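Local coordinates for protein pseudopilin EpsI (Vibrio vulnificus, PDB 2RET) that probably serves as a minor pseudopilin of the type II secretion system, through which proteases and toxins leave the periplasm, and pairs with the pseudopilin EpsJ, at residues L11-F16 against A45-Y50. The protein carries 2 engineered substitutions. Numbering follows the deposited sequence.
Sequences LEQKMF and AGQTWY
One face of the Phe16 ring carries the methyl group of Ala45, whose CB sits almost straight above the ring centroid at 3.7 Å, 13° off the normal: a CH-pi contact. Tyr158 of the EpsJ chain meets the same phenyl ring edge-to-face. The Trp49 indole has the amide carbon of Gln47, from its own strand, above one face, offset toward the rim. From the helix, Phe16 CB approaches Trp49 CZ2 obliquely at 3.7 Å, and the Gln13 amide reaches the neighbouring carbon CH2, its plane tilted 32° from that of the indole.

In Phe16 and Trp49 alike CG stands beside the backbone N, anti to the carbonyl carbon; in both, CB points toward the other segment. Gln13 bends at chi2, which brings its amide over to the strand, where it crosses the extended Gln47 at about a right angle with the two amide planes nearly coplanar.

The contact joins the N-terminal part of helix 8-30 to the 38-44/47-56 beta hairpin of this pilin-like domain. Tryptophan suits the place between strand and helix, where Trp49 also packs on Ala17 and Val20; Phe16 is buried partly by the EpsJ chain, and its flat apolar ring suits a surface shared by two subunits. Alanine's short side chain lets the turn lie close over a ring. Glutamines fit the partly exposed margin, being long enough to meet and able both to donate and to accept. The indole NE1 bonds to the carbonyl of Leu44, so the buried tryptophan keeps its polar group satisfied. Cohesion between the segments thus rests chiefly on apolar and CH-pi packing, with polar amides at its border.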
ATOM      1  N   LEU A  11       9.129 -18.547 -34.015  1.00 16.17           N
ATOM      2  CA  LEU A  11       8.329 -17.558 -33.287  1.00 15.78           C
ATOM      3  C   LEU A  11       7.098 -18.173 -32.658  1.00 15.26           C
ATOM      4  O   LEU A  11       6.767 -17.861 -31.491  1.00 15.09           O
ATOM      5  CB  LEU A  11       7.946 -16.394 -34.199  1.00 16.25           C
ATOM      6  CG  LEU A  11       9.154 -15.493 -34.515  1.00 18.10           C
ATOM      7  CD1 LEU A  11       8.923 -14.511 -35.685  1.00 17.93           C
ATOM      8  CD2 LEU A  11       9.596 -14.737 -33.226  1.00 19.08           C
ATOM      9  N   GLU A  12       6.435 -19.076 -33.391  1.00 14.03           N
ATOM     10  CA  GLU A  12       5.361 -19.866 -32.799  1.00 14.03           C
ATOM     11  C   GLU A  12       5.808 -20.612 -31.547  1.00 14.04           C
ATOM     12  O   GLU A  12       5.188 -20.467 -30.508  1.00 12.47           O
ATOM     13  CB  GLU A  12       4.768 -20.876 -33.785  1.00 13.72           C
ATOM     14  CG  GLU A  12       3.895 -20.237 -34.826  1.00 14.15           C
ATOM     15  CD  GLU A  12       3.597 -21.141 -35.999  1.00 13.98           C
ATOM     16  OE1 GLU A  12       4.003 -22.333 -35.986  1.00 14.68           O
ATOM     17  OE2 GLU A  12       2.934 -20.658 -36.938  1.00 15.48           O
ATOM     18  N   GLN A  13       6.857 -21.434 -31.678  1.00 14.01           N
ATOM     19  CA  GLN A  13       7.403 -22.206 -30.558  1.00 15.26           C
ATOM     20  C   GLN A  13       7.688 -21.340 -29.323  1.00 14.79           C
ATOM     21  O   GLN A  13       7.356 -21.711 -28.215  1.00 13.86           O
ATOM     22  CB  GLN A  13       8.715 -22.920 -30.951  1.00 15.80           C
ATOM     23  CG  GLN A  13       8.575 -24.031 -32.003  1.00 18.99           C
ATOM     24  CD  GLN A  13       7.732 -25.221 -31.519  1.00 20.79           C
ATOM     25  OE1 GLN A  13       6.529 -25.291 -31.783  1.00 20.14           O
ATOM     26  NE2 GLN A  13       8.373 -26.168 -30.829  1.00 21.71           N
ATOM     27  N   LYS A  14       8.302 -20.187 -29.544  1.00 14.63           N
ATOM     28  CA  LYS A  14       8.668 -19.256 -28.473  1.00 15.54           C
ATOM     29  C   LYS A  14       7.438 -18.664 -27.705  1.00 15.38           C
ATOM     30  O   LYS A  14       7.404 -18.593 -26.485  1.00 14.22           O
ATOM     31  CB  LYS A  14       9.503 -18.132 -29.084  1.00 15.53           C
ATOM     32  CG  LYS A  14      10.472 -17.506 -28.154  1.00 18.43           C
ATOM     33  CD  LYS A  14      11.489 -16.632 -28.912  1.00 23.16           C
ATOM     34  CE  LYS A  14      10.932 -15.222 -29.174  1.00 25.49           C
ATOM     35  NZ  LYS A  14      11.180 -14.278 -28.008  1.00 26.69           N
HETATM   36  N   MSE A  15       6.429 -18.273 -28.457  1.00 15.28           N
HETATM   37  CA  MSE A  15       5.240 -17.688 -27.920  1.00 16.14           C
HETATM   38  C   MSE A  15       4.391 -18.722 -27.171  1.00 15.28           C
HETATM   39  O   MSE A  15       3.909 -18.460 -26.081  1.00 15.56           O
HETATM   40  CB  MSE A  15       4.437 -17.094 -29.078  1.00 16.80           C
HETATM   41  CG  MSE A  15       3.142 -16.449 -28.665  1.00 21.45           C
HETATM   42 SE   MSE A  15       2.272 -15.562 -30.164  1.00 35.64          SE
HETATM   43  CE  MSE A  15       3.777 -15.314 -31.433  1.00 25.72           C
ATOM     44  N   PHE A  16       4.225 -19.879 -27.762  1.00 13.42           N
ATOM     45  CA  PHE A  16       3.450 -20.924 -27.147  1.00 13.54           C
ATOM     46  C   PHE A  16       4.129 -21.560 -25.936  1.00 13.74           C
ATOM     47  O   PHE A  16       3.440 -21.795 -24.947  1.00 14.02           O
ATOM     48  CB  PHE A  16       3.055 -21.978 -28.165  1.00 12.93           C
ATOM     49  CG  PHE A  16       2.209 -21.442 -29.299  1.00 13.86           C
ATOM     50  CD1 PHE A  16       1.229 -20.478 -29.079  1.00 12.06           C
ATOM     51  CD2 PHE A  16       2.376 -21.930 -30.594  1.00 13.95           C
ATOM     52  CE1 PHE A  16       0.471 -19.994 -30.119  1.00 14.00           C
ATOM     53  CE2 PHE A  16       1.599 -21.458 -31.635  1.00 11.04           C
ATOM     54  CZ  PHE A  16       0.653 -20.497 -31.409  1.00 11.87           C
ATOM     55  N   ALA A  45      -1.871 -25.245 -28.485  1.00 19.04           N
ATOM     56  CA  ALA A  45      -1.752 -25.103 -29.925  1.00 19.09           C
ATOM     57  C   ALA A  45      -1.424 -26.407 -30.621  1.00 19.61           C
ATOM     58  O   ALA A  45      -0.654 -26.407 -31.546  1.00 19.78           O
ATOM     59  CB  ALA A  45      -0.717 -24.036 -30.299  1.00 19.37           C
ATOM     60  N   GLY A  46      -2.001 -27.520 -30.165  1.00 20.28           N
ATOM     61  CA  GLY A  46      -1.844 -28.799 -30.860  1.00 20.58           C
ATOM     62  C   GLY A  46      -0.618 -29.588 -30.462  1.00 20.32           C
ATOM     63  O   GLY A  46      -0.434 -30.719 -30.869  1.00 21.13           O
ATOM     64  N   GLN A  47       0.205 -29.001 -29.620  1.00 20.47           N
ATOM     65  CA  GLN A  47       1.487 -29.554 -29.278  1.00 20.41           C
ATOM     66  C   GLN A  47       1.558 -29.871 -27.772  1.00 21.06           C
ATOM     67  O   GLN A  47       1.106 -29.076 -26.922  1.00 20.44           O
ATOM     68  CB  GLN A  47       2.542 -28.499 -29.656  1.00 20.40           C
ATOM     69  CG  GLN A  47       3.935 -29.020 -29.571  1.00 20.83           C
ATOM     70  CD  GLN A  47       4.950 -28.098 -30.120  1.00 20.96           C
ATOM     71  OE1 GLN A  47       4.621 -27.152 -30.852  1.00 19.77           O
ATOM     72  NE2 GLN A  47       6.227 -28.381 -29.809  1.00 18.62           N
ATOM     73  N   THR A  48       2.171 -31.005 -27.441  1.00 21.33           N
ATOM     74  CA  THR A  48       2.487 -31.327 -26.051  1.00 22.08           C
ATOM     75  C   THR A  48       3.765 -30.648 -25.631  1.00 22.03           C
ATOM     76  O   THR A  48       4.805 -30.858 -26.248  1.00 23.34           O
ATOM     77  CB  THR A  48       2.670 -32.845 -25.816  1.00 21.48           C
ATOM     78  OG1 THR A  48       1.561 -33.504 -26.379  1.00 22.46           O
ATOM     79  CG2 THR A  48       2.699 -33.169 -24.329  1.00 21.31           C
ATOM     80  N   TRP A  49       3.679 -29.852 -24.566  1.00 22.14           N
ATOM     81  CA  TRP A  49       4.822 -29.204 -23.963  1.00 22.03           C
ATOM     82  C   TRP A  49       5.187 -29.786 -22.594  1.00 21.70           C
ATOM     83  O   TRP A  49       4.325 -30.089 -21.800  1.00 21.93           O
ATOM     84  CB  TRP A  49       4.532 -27.721 -23.803  1.00 22.91           C
ATOM     85  CG  TRP A  49       4.160 -27.042 -25.051  1.00 22.48           C
ATOM     86  CD1 TRP A  49       2.908 -26.842 -25.518  1.00 24.43           C
ATOM     87  CD2 TRP A  49       5.041 -26.435 -25.993  1.00 22.72           C
ATOM     88  NE1 TRP A  49       2.949 -26.167 -26.697  1.00 25.48           N
ATOM     89  CE2 TRP A  49       4.246 -25.915 -27.027  1.00 21.61           C
ATOM     90  CE3 TRP A  49       6.421 -26.349 -26.100  1.00 22.94           C
ATOM     91  CZ2 TRP A  49       4.768 -25.259 -28.116  1.00 23.88           C
ATOM     92  CZ3 TRP A  49       6.951 -25.705 -27.212  1.00 25.03           C
ATOM     93  CH2 TRP A  49       6.121 -25.148 -28.187  1.00 23.76           C
ATOM     94  N   TYR A  50       6.476 -29.886 -22.311  1.00 20.85           N
ATOM     95  CA  TYR A  50       6.959 -30.508 -21.087  1.00 20.83           C
ATOM     96  C   TYR A  50       7.550 -29.448 -20.154  1.00 20.41           C
ATOM     97  O   TYR A  50       8.609 -28.889 -20.426  1.00 20.47           O
ATOM     98  CB  TYR A  50       7.981 -31.587 -21.401  1.00 21.06           C
ATOM     99  CG  TYR A  50       7.394 -32.701 -22.228  1.00 21.73           C
ATOM    100  CD1 TYR A  50       6.944 -33.873 -21.637  1.00 23.99           C
ATOM    101  CD2 TYR A  50       7.264 -32.567 -23.606  1.00 20.96           C
ATOM    102  CE1 TYR A  50       6.375 -34.885 -22.414  1.00 24.10           C
ATOM    103  CE2 TYR A  50       6.706 -33.566 -24.382  1.00 22.31           C
ATOM    104  CZ  TYR A  50       6.272 -34.713 -23.790  1.00 22.98           C
ATOM    105  OH  TYR A  50       5.730 -35.685 -24.582  1.00 22.94           O
TER